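Local coordinates for protein regulator of nonsense transcripts 2 (Homo sapiens, PDB 4CEM) that acts in nonsense-mediated mRNA decay, its MIF4G domains probably serving as all-helical platforms for binding partner proteins, at residues 7-12 and 214-220; 21-25 and 198-202; 192-197 and 299-304. All coordinates share one frame; numbering follows the deposited sequence.

Contact 1: residues 7-12 and 214-220; sequences EKEESI and AAEKFNL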
loop_
_atom_site.group_PDB
_atom_site.type_symbol
_atom_site.label_atom_id
_atom_site.label_comp_id
_atom_site.label_asym_id
_atom_site.label_seq_id
_atom_site.Cartn_x
_atom_site.Cartn_y
_atom_site.Cartn_z
ATOM N N GLU A 7 -15.008 20.284 -10.839
ATOM C CA GLU A 7 -13.647 19.860 -11.178
ATOM C C GLU A 7 -12.556 20.614 -10.408
ATOM O O GLU A 7 -11.522 20.044 -10.066
ATOM C CB GLU A 7 -13.406 20.019 -12.678
ATOM C CG GLU A 7 -12.370 19.058 -13.227
ATOM C CD GLU A 7 -11.796 19.504 -14.557
ATOM O OE1 GLU A 7 -12.498 20.213 -15.310
ATOM O OE2 GLU A 7 -10.637 19.139 -14.847
ATOM N N LYS A 8 -12.784 21.895 -10.139
ATOM C CA LYS A 8 -11.822 22.683 -9.380
ATOM C C LYS A 8 -11.779 22.253 -7.905
ATOM O O LYS A 8 -10.707 22.195 -7.304
ATOM C CB LYS A 8 -12.107 24.188 -9.513
ATOM C CG LYS A 8 -11.207 25.064 -8.650
ATOM C CD LYS A 8 -11.068 26.478 -9.185
ATOM C CE LYS A 8 -10.001 27.250 -8.415
ATOM N NZ LYS A 8 -9.530 28.470 -9.133
ATOM N N GLU A 9 -12.934 21.949 -7.323
ATOM C CA GLU A 9 -12.988 21.600 -5.903
ATOM C C GLU A 9 -12.307 20.262 -5.626
ATOM O O GLU A 9 -11.646 20.097 -4.599
ATOM C CB GLU A 9 -14.429 21.603 -5.396
ATOM C CG GLU A 9 -15.019 23.006 -5.298
ATOM C CD GLU A 9 -16.450 23.032 -4.771
ATOM O OE1 GLU A 9 -17.220 22.091 -5.070
ATOM O OE2 GLU A 9 -16.808 24.004 -4.062
ATOM N N GLU A 10 -12.457 19.322 -6.550
ATOM C CA GLU A 10 -11.760 18.048 -6.454
ATOM C C GLU A 10 -10.247 18.241 -6.533
ATOM O O GLU A 10 -9.502 17.616 -5.776
ATOM C CB GLU A 10 -12.230 17.092 -7.549
ATOM C CG GLU A 10 -13.602 16.492 -7.273
ATOM C CD GLU A 10 -14.294 15.966 -8.521
ATOM O OE1 GLU A 10 -13.610 15.741 -9.554
ATOM O OE2 GLU A 10 -15.532 15.774 -8.462
ATOM N N SER A 11 -9.802 19.117 -7.435
ATOM C CA SER A 11 -8.379 19.406 -7.592
ATOM C C SER A 11 -7.792 20.058 -6.346
ATOM O O SER A 11 -6.697 19.711 -5.914
ATOM C CB SER A 11 -8.128 20.290 -8.811
ATOM O OG SER A 11 -8.407 19.597 -10.018
ATOM N N ILE A 12 -8.517 20.995 -5.759
ATOM C CA ILE A 12 -8.077 21.589 -4.502
ATOM C C ILE A 12 -7.965 20.524 -3.417
ATOM O O ILE A 12 -7.021 20.538 -2.642
ATOM C CB ILE A 12 -9.008 22.735 -4.061
ATOM C CG1 ILE A 12 -8.687 23.992 -4.866
ATOM C CG2 ILE A 12 -8.858 23.035 -2.579
ATOM C CD1 ILE A 12 -9.742 25.064 -4.738
ATOM N N ALA A 214 -4.113 18.675 -12.985
ATOM C CA ALA A 214 -4.629 19.633 -12.017
ATOM C C ALA A 214 -3.653 20.791 -11.880
ATOM O O ALA A 214 -4.063 21.943 -11.763
ATOM C CB ALA A 214 -4.869 18.964 -10.670
ATOM N N ALA A 215 -2.360 20.481 -11.912
ATOM C CA ALA A 215 -1.325 21.491 -11.679
ATOM C C ALA A 215 -1.339 22.538 -12.783
ATOM O O ALA A 215 -1.339 23.730 -12.505
ATOM C CB ALA A 215 0.048 20.842 -11.579
ATOM N N GLU A 216 -1.366 22.081 -14.029
ATOM C CA GLU A 216 -1.343 22.978 -15.173
ATOM C C GLU A 216 -2.645 23.773 -15.273
ATOM O O GLU A 216 -2.611 24.989 -15.431
ATOM C CB GLU A 216 -1.079 22.189 -16.466
ATOM C CG GLU A 216 -1.067 23.005 -17.756
ATOM C CD GLU A 216 0.053 24.039 -17.830
ATOM O OE1 GLU A 216 1.095 23.861 -17.161
ATOM O OE2 GLU A 216 -0.107 25.034 -18.581
ATOM N N LYS A 217 -3.776 23.087 -15.149
ATOM C CA LYS A 217 -5.086 23.699 -15.354
ATOM C C LYS A 217 -5.431 24.749 -14.301
ATOM O O LYS A 217 -6.052 25.763 -14.625
ATOM C CB LYS A 217 -6.166 22.620 -15.359
ATOM C CG LYS A 217 -7.486 23.023 -15.983
ATOM C CD LYS A 217 -8.434 21.829 -16.002
ATOM C CE LYS A 217 -9.565 21.974 -17.015
ATOM N NZ LYS A 217 -10.851 22.356 -16.377
ATOM N N PHE A 218 -5.029 24.508 -13.053
ATOM C CA PHE A 218 -5.444 25.357 -11.929
ATOM C C PHE A 218 -4.290 26.080 -11.241
ATOM O O PHE A 218 -4.483 26.759 -10.226
ATOM C CB PHE A 218 -6.226 24.521 -10.928
ATOM C CG PHE A 218 -7.450 23.882 -11.511
ATOM C CD1 PHE A 218 -8.593 24.646 -11.783
ATOM C CD2 PHE A 218 -7.479 22.522 -11.798
ATOM C CE1 PHE A 218 -9.740 24.060 -12.317
ATOM C CE2 PHE A 218 -8.622 21.931 -12.329
ATOM C CZ PHE A 218 -9.753 22.705 -12.593
ATOM N N ASN A 219 -3.095 25.945 -11.812
ATOM C CA ASN A 219 -1.891 26.609 -11.306
ATOM C C ASN A 219 -1.660 26.337 -9.823
ATOM O O ASN A 219 -1.346 27.229 -9.031
ATOM C CB ASN A 219 -1.948 28.101 -11.622
ATOM C CG ASN A 219 -1.980 28.365 -13.114
ATOM O OD1 ASN A 219 -0.980 28.177 -13.806
ATOM N ND2 ASN A 219 -3.127 28.785 -13.618
ATOM N N LEU A 220 -1.830 25.070 -9.474
ATOM C CA LEU A 220 -1.539 24.567 -8.158
ATOM C C LEU A 220 -0.168 23.898 -8.189
ATOM O O LEU A 220 0.117 23.095 -9.076
ATOM C CB LEU A 220 -2.590 23.543 -7.764
ATOM C CG LEU A 220 -4.029 24.058 -7.743
ATOM C CD1 LEU A 220 -4.999 22.877 -7.628
ATOM C CD2 LEU A 220 -4.238 25.079 -6.624
HETATM O O HOH W 1 -6.957 28.269 -10.478
#
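Lys8 CA, from the N-terminal helix, lies over one face of the Phe218 ring, and CG of the neighbouring Lys217 over the other, offset toward the rim. The CA stands 4.2 Å from the ring centroid, an off-centre CH-pi contact, and Lys8 CB is 3.7 Å from Phe218 CE1. With CG anti to the backbone N (chi1 175°) and the chain extended, Lys8 carries CG and CD on along the ring, CD 4.0 Å from Phe218 CD1. Ser11 OG approaches Phe218 CE2 obliquely, at 3.3 Å. This hydroxyl also gives a hydrogen bond to Glu7 O, 3.1 Å away, on the face of that carbonyl opposite to the one used by Ser11 N; a serine therefore suits a buried helix position, small enough to sit against Ala214 CB and able to satisfy its own polar atom. Leu220, which follows Asn219 and its helix-ending positive phi, brings CD1 to 4.0 Å from Ser11 O. At the outer margin Lys217 NZ forms a salt bridge with Glu7 OE1 (2.9 Å), meeting the oxygen from 41° above the carboxylate plane, and one water accepts from Lys8 NZ and donates to Phe218 O. With the aromatic and aliphatic groups against the helix and the charged ends at the exposed margin, the pairing is probably held mainly by burial of Phe218, while the salt bridge and water add bonds that solvent could partly replace.

Contact 2: residues 21-25 and 198-202; sequences RHHLR and HCGDD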
loop_
_atom_site.group_PDB
_atom_site.type_symbol
_atom_site.label_atom_id
_atom_site.label_comp_id
_atom_site.label_asym_id
_atom_site.label_seq_id
_atom_site.Cartn_x
_atom_site.Cartn_y
_atom_site.Cartn_z
ATOM N N ARG A 21 -0.187 14.878 3.418
ATOM C CA ARG A 21 0.620 13.677 3.311
ATOM C C ARG A 21 2.110 14.026 3.345
ATOM O O ARG A 21 2.878 13.423 4.087
ATOM C CB ARG A 21 0.270 12.919 2.020
ATOM C CG ARG A 21 0.835 11.513 1.948
ATOM C CD ARG A 21 0.107 10.635 0.941
ATOM N NE ARG A 21 0.492 10.936 -0.440
ATOM C CZ ARG A 21 -0.202 11.699 -1.292
ATOM N NH1 ARG A 21 -1.356 12.263 -0.934
ATOM N NH2 ARG A 21 0.261 11.899 -2.524
ATOM N N HIS A 22 2.504 15.022 2.565
ATOM C CA HIS A 22 3.910 15.356 2.429
ATOM C C HIS A 22 4.461 15.921 3.702
ATOM O O HIS A 22 5.511 15.493 4.188
ATOM C CB HIS A 22 4.096 16.346 1.284
ATOM C CG HIS A 22 5.503 16.857 1.139
ATOM N ND1 HIS A 22 6.463 16.160 0.515
ATOM C CD2 HIS A 22 6.085 18.044 1.554
ATOM C CE1 HIS A 22 7.611 16.857 0.540
ATOM N NE2 HIS A 22 7.378 18.012 1.174
ATOM N N HIS A 23 3.758 16.884 4.273
ATOM C CA HIS A 23 4.247 17.517 5.487
ATOM C C HIS A 23 4.392 16.538 6.612
ATOM O O HIS A 23 5.366 16.604 7.355
ATOM C CB HIS A 23 3.348 18.673 5.905
ATOM C CG HIS A 23 3.485 19.899 5.029
ATOM N ND1 HIS A 23 4.684 20.385 4.646
ATOM C CD2 HIS A 23 2.525 20.744 4.484
ATOM C CE1 HIS A 23 4.503 21.477 3.884
ATOM N NE2 HIS A 23 3.178 21.699 3.790
ATOM N N LEU A 24 3.439 15.618 6.750
ATOM C CA LEU A 24 3.500 14.615 7.824
ATOM C C LEU A 24 4.711 13.692 7.687
ATOM O O LEU A 24 5.454 13.465 8.649
ATOM C CB LEU A 24 2.221 13.768 7.861
ATOM C CG LEU A 24 2.171 12.695 8.957
ATOM C CD1 LEU A 24 2.475 13.324 10.310
ATOM C CD2 LEU A 24 0.820 11.985 8.955
ATOM N N ARG A 25 4.893 13.163 6.485
ATOM C CA ARG A 25 6.006 12.274 6.200
ATOM C C ARG A 25 7.360 12.925 6.498
ATOM O O ARG A 25 8.263 12.287 7.043
ATOM C CB ARG A 25 5.954 11.842 4.735
ATOM C CG ARG A 25 4.857 10.843 4.422
ATOM C CD ARG A 25 4.866 10.464 2.954
ATOM N NE ARG A 25 3.808 9.509 2.646
ATOM C CZ ARG A 25 3.544 9.031 1.432
ATOM N NH1 ARG A 25 4.259 9.406 0.380
ATOM N NH2 ARG A 25 2.553 8.170 1.266
ATOM N N HIS A 198 -1.092 5.412 -2.640
ATOM C CA HIS A 198 -0.649 5.910 -1.339
ATOM C C HIS A 198 0.797 6.285 -1.281
ATOM O O HIS A 198 1.123 7.315 -0.711
ATOM C CB HIS A 198 -0.974 4.903 -0.241
ATOM C CG HIS A 198 -2.454 4.802 0.062
ATOM N ND1 HIS A 198 -3.086 5.678 0.866
ATOM C CD2 HIS A 198 -3.429 3.905 -0.386
ATOM C CE1 HIS A 198 -4.393 5.356 0.939
ATOM N NE2 HIS A 198 -4.600 4.271 0.172
ATOM N N CYS A 199 1.674 5.471 -1.870
ATOM C CA CYS A 199 3.128 5.608 -1.668
ATOM C C CYS A 199 3.965 5.790 -2.942
ATOM O O CYS A 199 5.174 6.047 -2.859
ATOM C CB CYS A 199 3.643 4.390 -0.899
ATOM S SG CYS A 199 2.700 4.043 0.610
ATOM N N GLY A 200 3.332 5.652 -4.108
ATOM C CA GLY A 200 4.029 5.739 -5.386
ATOM C C GLY A 200 4.744 7.058 -5.634
ATOM O O GLY A 200 5.735 7.107 -6.371
ATOM N N ASP A 201 4.245 8.134 -5.041
ATOM C CA ASP A 201 4.895 9.426 -5.189
ATOM C C ASP A 201 6.329 9.341 -4.671
ATOM O O ASP A 201 7.269 9.608 -5.406
ATOM C CB ASP A 201 4.098 10.576 -4.520
ATOM C CG ASP A 201 3.499 10.202 -3.140
ATOM O OD1 ASP A 201 3.899 9.179 -2.520
ATOM O OD2 ASP A 201 2.612 10.958 -2.676
ATOM N N ASP A 202 6.486 8.911 -3.428
ATOM C CA ASP A 202 7.792 8.887 -2.778
ATOM C C ASP A 202 8.621 7.639 -3.080
ATOM O O ASP A 202 9.843 7.738 -3.209
ATOM C CB ASP A 202 7.627 9.057 -1.272
ATOM C CG ASP A 202 7.350 10.493 -0.879
ATOM O OD1 ASP A 202 8.064 11.385 -1.364
ATOM O OD2 ASP A 202 6.432 10.735 -0.072
#
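Arg25 lays its guanidinium among Asp201, Asp202 and the backbone of His198, and this buried group is the tight part of the contact. All three acceptors lie near its plane: NH1 gives hydrogen bonds to Asp201 OD1 at 2.9 Å and to Asp202 OD2 at 2.6 Å, each within a salt bridge, while NH2 gives one to His198 O at 2.6 Å. Glu155 of helix 143-158 forms a further salt bridge with NH2, and Ile158 and Ile227 pack on Arg25. The side chain reaches this far because it is extended from CG to NE, which spans axes 11.9 Å apart; a long, flat cation with several N-H groups suits a site lined by so many oxygens. Arg21 CG lies 3.5 Å above the plane of the Arg25 guanidinium, offset toward its rim.

The looser side belongs to Arg21, which is partly exposed. Its chain bends at chi3 (77°) to set the guanidinium nearly coplanar with the Asp201 carboxylate, where NH2 meets OD2 at 2.5 Å and NE adds only a weak bond. Asp201 thus divides its oxygens, OD2 to Arg21 and OD1 to Arg25; the Arg25 plane stands 84° from that of the carboxylate. OD1 also accepts from Asp202 N at 2.8 Å, at the kink where this amide lacks its bond to the preceding turn. Side chains thus bond backbone groups at the kink, the Asp202 amide and the His198 carbonyl, and the surrounding arginines are likely to keep both aspartates ionised, making the helix junction a salt-bridge network of Arg21, Arg25, Asp201 and Asp202, with Glu155 joined to Arg25.

Contact 3: residues 192-197 and 299-304; sequences VISFCR and SLADLL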
loop_
_atom_site.group_PDB
_atom_site.type_symbol
_atom_site.label_atom_id
_atom_site.label_comp_id
_atom_site.label_asym_id
_atom_site.label_seq_id
_atom_site.Cartn_x
_atom_site.Cartn_y
_atom_site.Cartn_z
ATOM N N VAL A 192 -1.561 -3.356 -6.185
ATOM C CA VAL A 192 -0.590 -2.484 -6.857
ATOM C C VAL A 192 -1.123 -1.059 -6.981
ATOM O O VAL A 192 -0.369 -0.093 -6.865
ATOM C CB VAL A 192 -0.227 -3.008 -8.253
ATOM C CG1 VAL A 192 0.727 -2.055 -8.950
ATOM C CG2 VAL A 192 0.394 -4.389 -8.148
ATOM N N ILE A 193 -2.426 -0.934 -7.207
ATOM C CA ILE A 193 -3.060 0.369 -7.324
ATOM C C ILE A 193 -3.016 1.101 -5.986
ATOM O O ILE A 193 -2.599 2.265 -5.923
ATOM C CB ILE A 193 -4.506 0.237 -7.825
ATOM C CG1 ILE A 193 -4.496 -0.261 -9.272
ATOM C CG2 ILE A 193 -5.223 1.572 -7.728
ATOM C CD1 ILE A 193 -5.805 -0.851 -9.736
ATOM N N SER A 194 -3.430 0.411 -4.923
ATOM C CA SER A 194 -3.395 0.974 -3.570
ATOM C C SER A 194 -1.986 1.452 -3.239
ATOM O O SER A 194 -1.788 2.593 -2.839
ATOM C CB SER A 194 -3.861 -0.058 -2.532
ATOM O OG SER A 194 -3.511 0.332 -1.209
ATOM N N PHE A 195 -1.008 0.577 -3.430
ATOM C CA PHE A 195 0.386 0.932 -3.206
ATOM C C PHE A 195 0.788 2.192 -3.974
ATOM O O PHE A 195 1.450 3.080 -3.431
ATOM C CB PHE A 195 1.293 -0.215 -3.632
ATOM C CG PHE A 195 2.747 0.139 -3.629
ATOM C CD1 PHE A 195 3.461 0.167 -2.444
ATOM C CD2 PHE A 195 3.402 0.455 -4.811
ATOM C CE1 PHE A 195 4.803 0.496 -2.436
ATOM C CE2 PHE A 195 4.743 0.788 -4.811
ATOM C CZ PHE A 195 5.445 0.807 -3.619
ATOM N N CYS A 196 0.403 2.247 -5.245
ATOM C CA CYS A 196 0.707 3.391 -6.084
ATOM C C CYS A 196 -0.009 4.619 -5.547
ATOM O O CYS A 196 0.621 5.631 -5.256
ATOM C CB CYS A 196 0.320 3.121 -7.545
ATOM S SG CYS A 196 1.522 2.081 -8.416
ATOM N N ARG A 197 -1.322 4.512 -5.400
ATOM C CA ARG A 197 -2.131 5.592 -4.848
ATOM C C ARG A 197 -1.494 6.233 -3.606
ATOM O O ARG A 197 -1.354 7.447 -3.540
ATOM C CB ARG A 197 -3.544 5.074 -4.531
ATOM C CG ARG A 197 -4.372 5.974 -3.617
ATOM C CD ARG A 197 -5.873 5.764 -3.775
ATOM N NE ARG A 197 -6.301 5.993 -5.160
ATOM C CZ ARG A 197 -6.708 5.054 -6.023
ATOM N NH1 ARG A 197 -6.792 3.768 -5.675
ATOM N NH2 ARG A 197 -7.050 5.415 -7.258
ATOM N N SER A 299 -7.270 3.186 -14.207
ATOM C CA SER A 299 -6.869 3.702 -12.917
ATOM C C SER A 299 -5.346 3.743 -12.770
ATOM O O SER A 299 -4.798 4.723 -12.272
ATOM C CB SER A 299 -7.496 2.849 -11.816
ATOM O OG SER A 299 -7.307 3.444 -10.551
ATOM N N LEU A 300 -4.671 2.693 -13.235
ATOM C CA LEU A 300 -3.222 2.550 -13.074
ATOM C C LEU A 300 -2.427 3.260 -14.175
ATOM O O LEU A 300 -1.288 3.684 -13.962
ATOM C CB LEU A 300 -2.845 1.061 -13.042
ATOM C CG LEU A 300 -1.370 0.718 -12.789
ATOM C CD1 LEU A 300 -0.923 1.284 -11.453
ATOM C CD2 LEU A 300 -1.138 -0.783 -12.839
ATOM N N ALA A 301 -3.010 3.359 -15.361
ATOM C CA ALA A 301 -2.397 4.108 -16.459
ATOM C C ALA A 301 -2.224 5.565 -16.046
ATOM O O ALA A 301 -1.219 6.201 -16.347
ATOM C CB ALA A 301 -3.268 4.016 -17.705
ATOM N N ASP A 302 -3.228 6.083 -15.352
ATOM C CA ASP A 302 -3.181 7.437 -14.853
ATOM C C ASP A 302 -2.048 7.617 -13.848
ATOM O O ASP A 302 -1.190 8.488 -14.021
ATOM C CB ASP A 302 -4.500 7.806 -14.199
ATOM C CG ASP A 302 -4.485 9.207 -13.674
ATOM O OD1 ASP A 302 -3.828 9.440 -12.634
ATOM O OD2 ASP A 302 -5.112 10.075 -14.314
ATOM N N LEU A 303 -2.062 6.795 -12.801
ATOM C CA LEU A 303 -1.038 6.841 -11.761
ATOM C C LEU A 303 0.363 6.768 -12.387
ATOM O O LEU A 303 1.266 7.498 -11.992
ATOM C CB LEU A 303 -1.266 5.713 -10.744
ATOM C CG LEU A 303 -2.454 5.869 -9.770
ATOM C CD1 LEU A 303 -3.084 4.533 -9.410
ATOM C CD2 LEU A 303 -2.060 6.614 -8.496
ATOM N N LEU A 304 0.533 5.911 -13.388
ATOM C CA LEU A 304 1.813 5.808 -14.075
ATOM C C LEU A 304 1.962 6.786 -15.256
ATOM O O LEU A 304 3.005 6.801 -15.905
ATOM C CB LEU A 304 2.034 4.370 -14.542
ATOM C CG LEU A 304 1.955 3.315 -13.438
ATOM C CD1 LEU A 304 2.178 1.912 -13.989
ATOM C CD2 LEU A 304 2.958 3.625 -12.341
#
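Leu303 reaches across to Ile193, Cys196 and Arg197, and its chain can be followed outward. CB points at the helix opposite; CG lies anti to the carbonyl carbon (chi1 -73°), which carries the fork to these three residues. One branch, CD1, sits 4.0 Å from Ile193 CG2 and 4.1 Å from Cys196 CB. The other, CD2, rests on backbone, 3.8 Å from Arg197 CA. An alanine here lacks CG and both methyls and would probably leave a gap beside Ile193 and Cys196, with the Arg197 backbone less covered. The segments 192-197 and 299-303, on helices 189-204 and 283-303, run 30° apart with axes 10.2 Å from each other, consistent with the stacked helices of the alpha-helical, HEAT-like MIF4G fold. Apolar side chains suit this buried interface: Cys196, small and apolar enough for a buried site, places SG 4.0 Å from Leu300 CD1, and Leu240 of helix 230-259 packs against Cys196 and Val192. Toward solvent the character changes. Arg197 bends at chi3 (-58°) and presents the edge of its guanidinium to Ser299, with NH2 3.8 Å from OG, while the same hydroxyl lies 4.0 Å from Ile193 CG2.

Across the three contacts, helix 6-33 meets helices 209-218 and 189-204, and helix 283-303 meets helix 189-204. Contacts 1 and 2 share helix 6-33, and contacts 2 and 3 share helix 189-204, where their segments adjoin in sequence. Centres lie about 19 Å apart for contacts 1 and 2 and for contacts 1 and 3, and about 14 Å for contacts 2 and 3. Along the chain both ends of contact 2 fall between the two segments of contact 1, while contact 3 crosses both. Helix 189-204 meets helix 6-33 through residues 198-202, near its own C-terminal end, and helix 283-303 through residues 192-197, joining sequence-distant parts of the domain.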